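Local coordinates for ThiJ/PfpI family protein (Pseudomonas syringae pv. tomato, PDB 3EWN) that is of unknown function but belongs to the DJ-1/PfpI family, whose fold is related to that of the class I glutamine amidotransferases, at residues E24-V30 / A52-A58; F78-R83 / F109-R113; D38-P42 / F89-G93. One frame throughout, in Å; residues are numbered along the deposited sequence.

Interaction 1 of 3, residues E24-V30 / A52-A58; sequences EQIAMLV and AKIYIVA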
loop_
_atom_site.group_PDB
_atom_site.type_symbol
_atom_site.label_atom_id
_atom_site.label_comp_id
_atom_site.label_asym_id
_atom_site.label_seq_id
_atom_site.Cartn_x
_atom_site.Cartn_y
_atom_site.Cartn_z
ATOM N N GLU A 24 -2.083 -20.952 -6.306
ATOM C CA GLU A 24 -1.196 -20.090 -7.075
ATOM C C GLU A 24 0.184 -19.913 -6.448
ATOM O O GLU A 24 0.331 -19.870 -5.226
ATOM C CB GLU A 24 -1.828 -18.704 -7.271
ATOM C CG GLU A 24 -3.146 -18.711 -8.036
ATOM C CD GLU A 24 -4.363 -18.814 -7.133
ATOM O OE1 GLU A 24 -4.212 -19.120 -5.930
ATOM O OE2 GLU A 24 -5.484 -18.590 -7.635
ATOM N N GLN A 25 1.190 -19.812 -7.309
ATOM C CA GLN A 25 2.572 -19.593 -6.894
ATOM C C GLN A 25 2.865 -18.197 -7.420
ATOM O O GLN A 25 2.946 -17.995 -8.628
ATOM C CB GLN A 25 3.503 -20.605 -7.562
ATOM C CG GLN A 25 3.190 -22.052 -7.220
ATOM C CD GLN A 25 3.306 -22.332 -5.739
ATOM O OE1 GLN A 25 4.307 -21.990 -5.109
ATOM N NE2 GLN A 25 2.281 -22.966 -5.172
ATOM N N ILE A 26 3.034 -17.244 -6.511
ATOM C CA ILE A 26 3.248 -15.854 -6.888
ATOM C C ILE A 26 4.588 -15.311 -6.416
ATOM O O ILE A 26 4.854 -15.261 -5.214
ATOM C CB ILE A 26 2.105 -14.983 -6.304
ATOM C CG1 ILE A 26 0.761 -15.481 -6.844
ATOM C CG2 ILE A 26 2.319 -13.519 -6.643
ATOM C CD1 ILE A 26 -0.455 -14.941 -6.108
ATOM N N ALA A 27 5.430 -14.904 -7.362
ATOM C CA ALA A 27 6.737 -14.354 -7.019
ATOM C C ALA A 27 6.748 -12.843 -7.232
ATOM O O ALA A 27 6.471 -12.361 -8.331
ATOM C CB ALA A 27 7.828 -15.010 -7.867
HETATM N N MSE A 28 7.079 -12.106 -6.175
HETATM C CA MSE A 28 7.129 -10.652 -6.236
HETATM C C MSE A 28 8.552 -10.174 -5.971
HETATM O O MSE A 28 9.087 -10.351 -4.880
HETATM C CB MSE A 28 6.162 -10.063 -5.205
HETATM C CG MSE A 28 4.733 -10.611 -5.342
HETATM SE SE MSE A 28 3.447 -9.877 -4.109
HETATM C CE MSE A 28 2.967 -8.297 -5.067
ATOM N N LEU A 29 9.162 -9.578 -6.988
ATOM C CA LEU A 29 10.521 -9.077 -6.880
ATOM C C LEU A 29 10.593 -7.837 -5.997
ATOM O O LEU A 29 9.715 -6.980 -6.052
ATOM C CB LEU A 29 11.059 -8.726 -8.271
ATOM C CG LEU A 29 12.445 -8.081 -8.345
ATOM C CD1 LEU A 29 13.518 -9.122 -8.063
ATOM C CD2 LEU A 29 12.649 -7.475 -9.733
ATOM N N VAL A 30 11.630 -7.760 -5.169
ATOM C CA VAL A 30 11.852 -6.586 -4.329
ATOM C C VAL A 30 13.325 -6.246 -4.482
ATOM O O VAL A 30 14.140 -7.125 -4.746
ATOM C CB VAL A 30 11.522 -6.821 -2.823
ATOM C CG1 VAL A 30 10.039 -7.098 -2.660
ATOM C CG2 VAL A 30 12.370 -7.950 -2.249
ATOM N N ALA A 52 -2.918 -19.614 -1.820
ATOM C CA ALA A 52 -1.822 -19.144 -2.649
ATOM C C ALA A 52 -0.563 -18.958 -1.824
ATOM O O ALA A 52 -0.626 -18.656 -0.628
ATOM C CB ALA A 52 -2.200 -17.831 -3.323
ATOM N N LYS A 53 0.578 -19.154 -2.473
ATOM C CA LYS A 53 1.869 -18.983 -1.827
ATOM C C LYS A 53 2.567 -17.801 -2.481
ATOM O O LYS A 53 2.783 -17.789 -3.690
ATOM C CB LYS A 53 2.717 -20.246 -1.986
ATOM C CG LYS A 53 2.117 -21.460 -1.295
ATOM C CD LYS A 53 3.004 -22.678 -1.445
ATOM C CE LYS A 53 2.402 -23.878 -0.727
ATOM N NZ LYS A 53 3.318 -25.050 -0.767
ATOM N N ILE A 54 2.899 -16.796 -1.678
ATOM C CA ILE A 54 3.574 -15.607 -2.191
ATOM C C ILE A 54 5.045 -15.615 -1.793
ATOM O O ILE A 54 5.381 -15.842 -0.629
ATOM C CB ILE A 54 2.932 -14.316 -1.638
ATOM C CG1 ILE A 54 1.469 -14.231 -2.076
ATOM C CG2 ILE A 54 3.700 -13.095 -2.141
ATOM C CD1 ILE A 54 0.706 -13.084 -1.439
ATOM N N TYR A 55 5.919 -15.373 -2.763
ATOM C CA TYR A 55 7.353 -15.336 -2.509
ATOM C C TYR A 55 7.872 -13.917 -2.726
ATOM O O TYR A 55 7.643 -13.327 -3.782
ATOM C CB TYR A 55 8.075 -16.290 -3.462
ATOM C CG TYR A 55 7.559 -17.709 -3.410
ATOM C CD1 TYR A 55 8.029 -18.607 -2.456
ATOM C CD2 TYR A 55 6.573 -18.143 -4.295
ATOM C CE1 TYR A 55 7.529 -19.911 -2.381
ATOM C CE2 TYR A 55 6.064 -19.444 -4.228
ATOM C CZ TYR A 55 6.547 -20.320 -3.269
ATOM O OH TYR A 55 6.048 -21.601 -3.193
ATOM N N ILE A 56 8.544 -13.366 -1.718
ATOM C CA ILE A 56 9.124 -12.029 -1.815
ATOM C C ILE A 56 10.569 -12.312 -2.216
ATOM O O ILE A 56 11.403 -12.648 -1.378
ATOM C CB ILE A 56 9.056 -11.303 -0.457
ATOM C CG1 ILE A 56 7.610 -11.304 0.051
ATOM C CG2 ILE A 56 9.553 -9.869 -0.595
ATOM C CD1 ILE A 56 6.601 -10.667 -0.914
ATOM N N VAL A 57 10.845 -12.185 -3.513
ATOM C CA VAL A 57 12.152 -12.510 -4.075
ATOM C C VAL A 57 13.134 -11.367 -4.268
ATOM O O VAL A 57 12.782 -10.312 -4.791
ATOM C CB VAL A 57 11.973 -13.201 -5.440
ATOM C CG1 VAL A 57 13.295 -13.777 -5.914
ATOM C CG2 VAL A 57 10.916 -14.281 -5.337
ATOM N N ALA A 58 14.380 -11.608 -3.873
ATOM C CA ALA A 58 15.442 -10.617 -4.014
ATOM C C ALA A 58 16.766 -11.306 -4.319
ATOM O O ALA A 58 16.868 -12.531 -4.245
ATOM C CB ALA A 58 15.565 -9.797 -2.737
#

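Interaction 2 of 3, residues F78-R83 / F109-R113; sequences FGTCPR and FMADR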
loop_
_atom_site.group_PDB
_atom_site.type_symbol
_atom_site.label_atom_id
_atom_site.label_comp_id
_atom_site.label_asym_id
_atom_site.label_seq_id
_atom_site.Cartn_x
_atom_site.Cartn_y
_atom_site.Cartn_z
ATOM N N PHE A 78 16.871 -15.495 -5.958
ATOM C CA PHE A 78 16.699 -15.933 -7.336
ATOM C C PHE A 78 16.936 -17.436 -7.436
ATOM O O PHE A 78 16.475 -18.086 -8.375
ATOM C CB PHE A 78 17.673 -15.200 -8.264
ATOM C CG PHE A 78 17.547 -13.704 -8.218
ATOM C CD1 PHE A 78 16.319 -13.102 -7.964
ATOM C CD2 PHE A 78 18.655 -12.895 -8.451
ATOM C CE1 PHE A 78 16.195 -11.714 -7.946
ATOM C CE2 PHE A 78 18.542 -11.505 -8.436
ATOM C CZ PHE A 78 17.310 -10.915 -8.181
ATOM N N GLY A 79 17.653 -17.981 -6.457
ATOM C CA GLY A 79 17.941 -19.403 -6.447
ATOM C C GLY A 79 16.881 -20.263 -5.782
ATOM O O GLY A 79 16.648 -21.393 -6.209
ATOM N N THR A 80 16.232 -19.749 -4.740
ATOM C CA THR A 80 15.212 -20.530 -4.047
ATOM C C THR A 80 13.786 -20.276 -4.533
ATOM O O THR A 80 12.848 -20.947 -4.103
ATOM C CB THR A 80 15.272 -20.305 -2.517
ATOM O OG1 THR A 80 15.037 -18.924 -2.217
ATOM C CG2 THR A 80 16.643 -20.716 -1.977
ATOM N N CYS A 81 13.615 -19.307 -5.424
ATOM C CA CYS A 81 12.286 -19.024 -5.957
ATOM C C CYS A 81 11.884 -20.171 -6.885
ATOM O O CYS A 81 12.692 -20.626 -7.692
ATOM C CB CYS A 81 12.299 -17.715 -6.749
ATOM S SG CYS A 81 10.715 -17.283 -7.508
ATOM N N PRO A 82 10.639 -20.662 -6.772
ATOM C CA PRO A 82 10.187 -21.759 -7.637
ATOM C C PRO A 82 10.446 -21.476 -9.119
ATOM O O PRO A 82 10.436 -20.321 -9.551
ATOM C CB PRO A 82 8.700 -21.851 -7.319
ATOM C CG PRO A 82 8.665 -21.526 -5.856
ATOM C CD PRO A 82 9.624 -20.346 -5.751
ATOM N N ARG A 83 10.673 -22.537 -9.890
ATOM C CA ARG A 83 10.938 -22.417 -11.323
ATOM C C ARG A 83 9.699 -22.065 -12.143
ATOM O O ARG A 83 9.771 -21.248 -13.061
ATOM C CB ARG A 83 11.530 -23.726 -11.851
ATOM C CG ARG A 83 12.937 -24.026 -11.358
ATOM C CD ARG A 83 13.974 -23.563 -12.362
ATOM N NE ARG A 83 13.801 -24.233 -13.649
ATOM C CZ ARG A 83 14.467 -23.915 -14.756
ATOM N NH1 ARG A 83 15.359 -22.932 -14.740
ATOM N NH2 ARG A 83 14.235 -24.579 -15.881
ATOM N N PHE A 109 17.210 -13.775 -13.889
ATOM C CA PHE A 109 16.142 -14.380 -13.098
ATOM C C PHE A 109 14.784 -14.066 -13.712
ATOM O O PHE A 109 13.952 -14.953 -13.892
ATOM C CB PHE A 109 16.167 -13.852 -11.659
ATOM C CG PHE A 109 14.906 -14.140 -10.884
ATOM C CD1 PHE A 109 14.647 -15.416 -10.394
ATOM C CD2 PHE A 109 13.957 -13.138 -10.675
ATOM C CE1 PHE A 109 13.464 -15.691 -9.706
ATOM C CE2 PHE A 109 12.772 -13.402 -9.991
ATOM C CZ PHE A 109 12.526 -14.684 -9.507
HETATM N N MSE A 110 14.565 -12.793 -14.023
HETATM C CA MSE A 110 13.304 -12.370 -14.607
HETATM C C MSE A 110 13.070 -13.027 -15.963
HETATM O O MSE A 110 11.958 -13.458 -16.262
HETATM C CB MSE A 110 13.265 -10.841 -14.741
HETATM C CG MSE A 110 13.212 -10.092 -13.402
HETATM SE SE MSE A 110 11.687 -10.512 -12.278
HETATM C CE MSE A 110 10.342 -9.628 -13.307
ATOM N N ALA A 111 14.118 -13.111 -16.774
ATOM C CA ALA A 111 14.004 -13.725 -18.090
ATOM C C ALA A 111 13.667 -15.209 -17.984
ATOM O O ALA A 111 12.815 -15.715 -18.712
ATOM C CB ALA A 111 15.303 -13.541 -18.873
ATOM N N ASP A 112 14.346 -15.907 -17.081
ATOM C CA ASP A 112 14.106 -17.335 -16.899
ATOM C C ASP A 112 12.694 -17.618 -16.399
ATOM O O ASP A 112 11.933 -18.350 -17.031
ATOM C CB ASP A 112 15.108 -17.926 -15.911
ATOM C CG ASP A 112 14.846 -19.391 -15.639
ATOM O OD1 ASP A 112 15.078 -20.214 -16.548
ATOM O OD2 ASP A 112 14.393 -19.718 -14.523
ATOM N N ARG A 113 12.341 -17.038 -15.259
ATOM C CA ARG A 113 11.017 -17.250 -14.694
ATOM C C ARG A 113 9.924 -16.765 -15.639
ATOM O O ARG A 113 8.859 -17.373 -15.726
ATOM C CB ARG A 113 10.902 -16.540 -13.346
ATOM C CG ARG A 113 11.882 -17.064 -12.307
ATOM C CD ARG A 113 11.743 -18.578 -12.134
ATOM N NE ARG A 113 12.479 -19.072 -10.971
ATOM C CZ ARG A 113 13.803 -19.108 -10.875
ATOM N NH1 ARG A 113 14.560 -18.686 -11.880
ATOM N NH2 ARG A 113 14.374 -19.553 -9.765
HETATM O O HOH W 1 17.376 -18.774 -10.857
HETATM O O HOH W 2 7.884 -19.228 -13.908
#

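Interaction 3 of 3, residues D38-P42 / F89-G93; sequences DLVGP and FAPGG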
loop_
_atom_site.group_PDB
_atom_site.type_symbol
_atom_site.label_atom_id
_atom_site.label_comp_id
_atom_site.label_asym_id
_atom_site.label_seq_id
_atom_site.Cartn_x
_atom_site.Cartn_y
_atom_site.Cartn_z
ATOM N N ASP A 38 4.198 0.258 -4.498
ATOM C CA ASP A 38 4.149 -0.495 -5.753
ATOM C C ASP A 38 4.010 -1.980 -5.473
ATOM O O ASP A 38 3.368 -2.710 -6.225
ATOM C CB ASP A 38 5.429 -0.272 -6.564
ATOM C CG ASP A 38 5.490 1.097 -7.183
ATOM O OD1 ASP A 38 4.708 1.977 -6.763
ATOM O OD2 ASP A 38 6.331 1.292 -8.088
ATOM N N LEU A 39 4.638 -2.417 -4.388
ATOM C CA LEU A 39 4.609 -3.812 -3.979
ATOM C C LEU A 39 3.369 -4.150 -3.158
ATOM O O LEU A 39 2.681 -5.133 -3.431
ATOM C CB LEU A 39 5.853 -4.130 -3.144
ATOM C CG LEU A 39 5.918 -5.493 -2.448
ATOM C CD1 LEU A 39 6.119 -6.587 -3.480
ATOM C CD2 LEU A 39 7.057 -5.499 -1.446
ATOM N N VAL A 40 3.086 -3.319 -2.158
ATOM C CA VAL A 40 1.969 -3.550 -1.248
ATOM C C VAL A 40 0.552 -3.420 -1.805
ATOM O O VAL A 40 -0.349 -4.125 -1.354
ATOM C CB VAL A 40 2.130 -2.666 0.010
ATOM C CG1 VAL A 40 0.912 -2.782 0.910
ATOM C CG2 VAL A 40 3.385 -3.101 0.767
ATOM N N GLY A 41 0.339 -2.522 -2.762
ATOM C CA GLY A 41 -0.992 -2.407 -3.338
ATOM C C GLY A 41 -1.345 -3.785 -3.870
ATOM O O GLY A 41 -2.377 -4.355 -3.516
ATOM N N PRO A 42 -0.498 -4.350 -4.741
ATOM C CA PRO A 42 -0.771 -5.681 -5.289
ATOM C C PRO A 42 -0.735 -6.762 -4.204
ATOM O O PRO A 42 -1.568 -7.666 -4.193
ATOM C CB PRO A 42 0.343 -5.863 -6.318
ATOM C CG PRO A 42 0.579 -4.468 -6.798
ATOM C CD PRO A 42 0.554 -3.669 -5.515
ATOM N N PHE A 89 5.987 -10.938 -10.761
ATOM C CA PHE A 89 5.657 -9.524 -10.600
ATOM C C PHE A 89 6.849 -8.651 -10.242
ATOM O O PHE A 89 7.708 -9.059 -9.467
ATOM C CB PHE A 89 4.597 -9.384 -9.499
ATOM C CG PHE A 89 4.371 -7.967 -9.041
ATOM C CD1 PHE A 89 3.406 -7.169 -9.648
ATOM C CD2 PHE A 89 5.126 -7.432 -8.003
ATOM C CE1 PHE A 89 3.194 -5.857 -9.223
ATOM C CE2 PHE A 89 4.925 -6.121 -7.571
ATOM C CZ PHE A 89 3.956 -5.332 -8.182
ATOM N N ALA A 90 6.881 -7.438 -10.795
ATOM C CA ALA A 90 7.953 -6.496 -10.490
ATOM C C ALA A 90 7.395 -5.118 -10.156
ATOM O O ALA A 90 6.586 -4.570 -10.908
ATOM C CB ALA A 90 8.917 -6.380 -11.663
ATOM N N PRO A 91 7.805 -4.553 -9.006
ATOM C CA PRO A 91 7.348 -3.227 -8.580
ATOM C C PRO A 91 8.268 -2.166 -9.172
ATOM O O PRO A 91 9.316 -2.492 -9.744
ATOM C CB PRO A 91 7.463 -3.298 -7.062
ATOM C CG PRO A 91 8.717 -4.110 -6.883
ATOM C CD PRO A 91 8.527 -5.230 -7.913
ATOM N N GLY A 92 7.878 -0.904 -9.012
ATOM C CA GLY A 92 8.665 0.201 -9.532
ATOM C C GLY A 92 9.500 0.968 -8.516
ATOM O O GLY A 92 9.779 0.492 -7.415
ATOM N N GLY A 93 9.874 2.182 -8.906
ATOM C CA GLY A 93 10.705 3.054 -8.096
ATOM C C GLY A 93 11.465 3.923 -9.083
ATOM O O GLY A 93 11.013 4.087 -10.216
#

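Interaction 1 of 3, residues E24-V30 / A52-A58
Six backbone hydrogen bonds join segments 24-30 and 52-58, alternating in direction as a parallel ladder requires and running one residue beyond strand 25-29 at each end. Lys53 N donates to Glu24 O (2.9 Å), Ile26 N to Lys53 O (2.9 Å), Tyr55 N to Ile26 O (2.7 Å), Met28 N to Tyr55 O (2.7 Å), Val57 N to Met28 O (2.9 Å) and Val30 N to Val57 O (2.8 Å). The axes approach to 4.6 Å at 22°, and CA-H...O contacts such as Ile54 CA to Ile26 O (3.3 Å) supplement the bonds at the same carbonyls. Glu24 turns its carboxylate to Arg190.

On the face carrying Ile26, Met28, Ile54 and Ile56, SE of Met28, a selenomethionine, lies 3.8 Å from Ile54 CG2. Helix 36-46, the link of this beta-alpha-beta unit, covers Met28 there. On the face of Gln25, Ala27, Leu29, Tyr55 and Val57, Tyr55 OH donates to Gln25 OE1 at 2.6 Å and Ala27 CB meets Val57 CG2 at 4.1 Å, while helix 104-114 packs on Leu29 and Val57. The ladder thus satisfies main-chain groups facing this partner, apolar side chains lie between two helices, and the more open Gln25-Tyr55 end carries the polar side-chain bond.

Interaction 2 of 3, residues F78-R83 / F109-R113
Phe78, first in the loop that follows strand 76-77, lies against Phe109 in an offset stack, with centroids 4.7 Å apart and planes at 21°; Phe109 CB also sits over the Phe78 ring as a CH-pi contact, 4.0 Å from its centroid. The carbonyl of Phe78 accepts a weak hydrogen bond from Arg113 NH2 (2.9 Å, 120° at the hydrogen) and a bond from a water 2.7 Å from Phe78 O, which in turn accepts from Arg113 NH1 at 3.0 Å. The chain returns at Cys81, whose SG meets the edge of the Phe109 ring, 3.7 Å from CZ. In this alpha/beta sandwich, helix 104-114 covers one face of the central sheet, and Phe78, Cys81 and Phe109 all pack on Val57 of strand 53-58. Cys81 O takes a nearly linear bond from Arg113 NH2 (2.9 Å, 173°), and Pro82 O one from Arg113 NE (2.8 Å), so one guanidinium bonds two adjacent carbonyls and, weakly, that of Phe78. Arg83 points its CB away, yet its NH1 returns to Asp112 OD1 at 3.3 Å; Asp112 OD2 pairs with Arg113 NH1 (2.8 Å), extending the salt-bridge network. A second water donates to Arg83 O (2.9 Å) and Arg113 O (2.8 Å).

Interaction 3 of 3, residues D38-P42 / F89-G93
This is a buried helix-on-strand contact in the core of the alpha/beta sandwich of the DJ-1/PfpI fold: the start of helix 36-46 lies over the C-terminal end of strand 87-90 and the turn leaving it. Its centre is about 4 Å from the centre of the chain, and the segments bury 245 Å² between them. The Phe89 ring fits beneath the helix, its CZ 3.8 Å from Pro42 CG and its CE2 4.3 Å from Leu39 CD1; Met28 of strand 25-29 adjoins all three side chains. Asp38 O, left without its helical donor because Pro42 has no N-H, meets the ring edge at 3.3 Å from Phe89 CZ. Beyond the strand, Pro91 CB approaches Asp38 CB at 3.7 Å. Gly92 and Gly93 then open the turn, where Gly93 O binds Ser125 and a glycerol, probably from the crystallisation liquor. An ideal CB on Gly92 would fall 2.6 Å from Asp38 OD2, a clash; its absence lets Gly92 N come within 2.8 Å of that OD2 in a weak hydrogen bond (123° at the hydrogen).

Interactions 1 and 3 include strands of the central sheet, in which strand 25-29 lies between strands 53-58 and 87-90; interaction 2 packs on that sheet. The centres of interactions 1 and 3 are about 11 Å apart, and Phe89 joins them through probable backbone hydrogen bonds, Phe89 N to Ala27 O and Leu29 N to Phe89 O, both 2.9 Å. Interaction 2 follows interaction 1 along the chain, its centre about 10 Å from that of interaction 1 and about 17 Å from that of interaction 3, whose segments alternate in sequence with those of both others. Met28 touches helix 36-46 and its neighbour Leu29 helix 104-114, so these helices cover opposite sheet faces, completing a three-layer core.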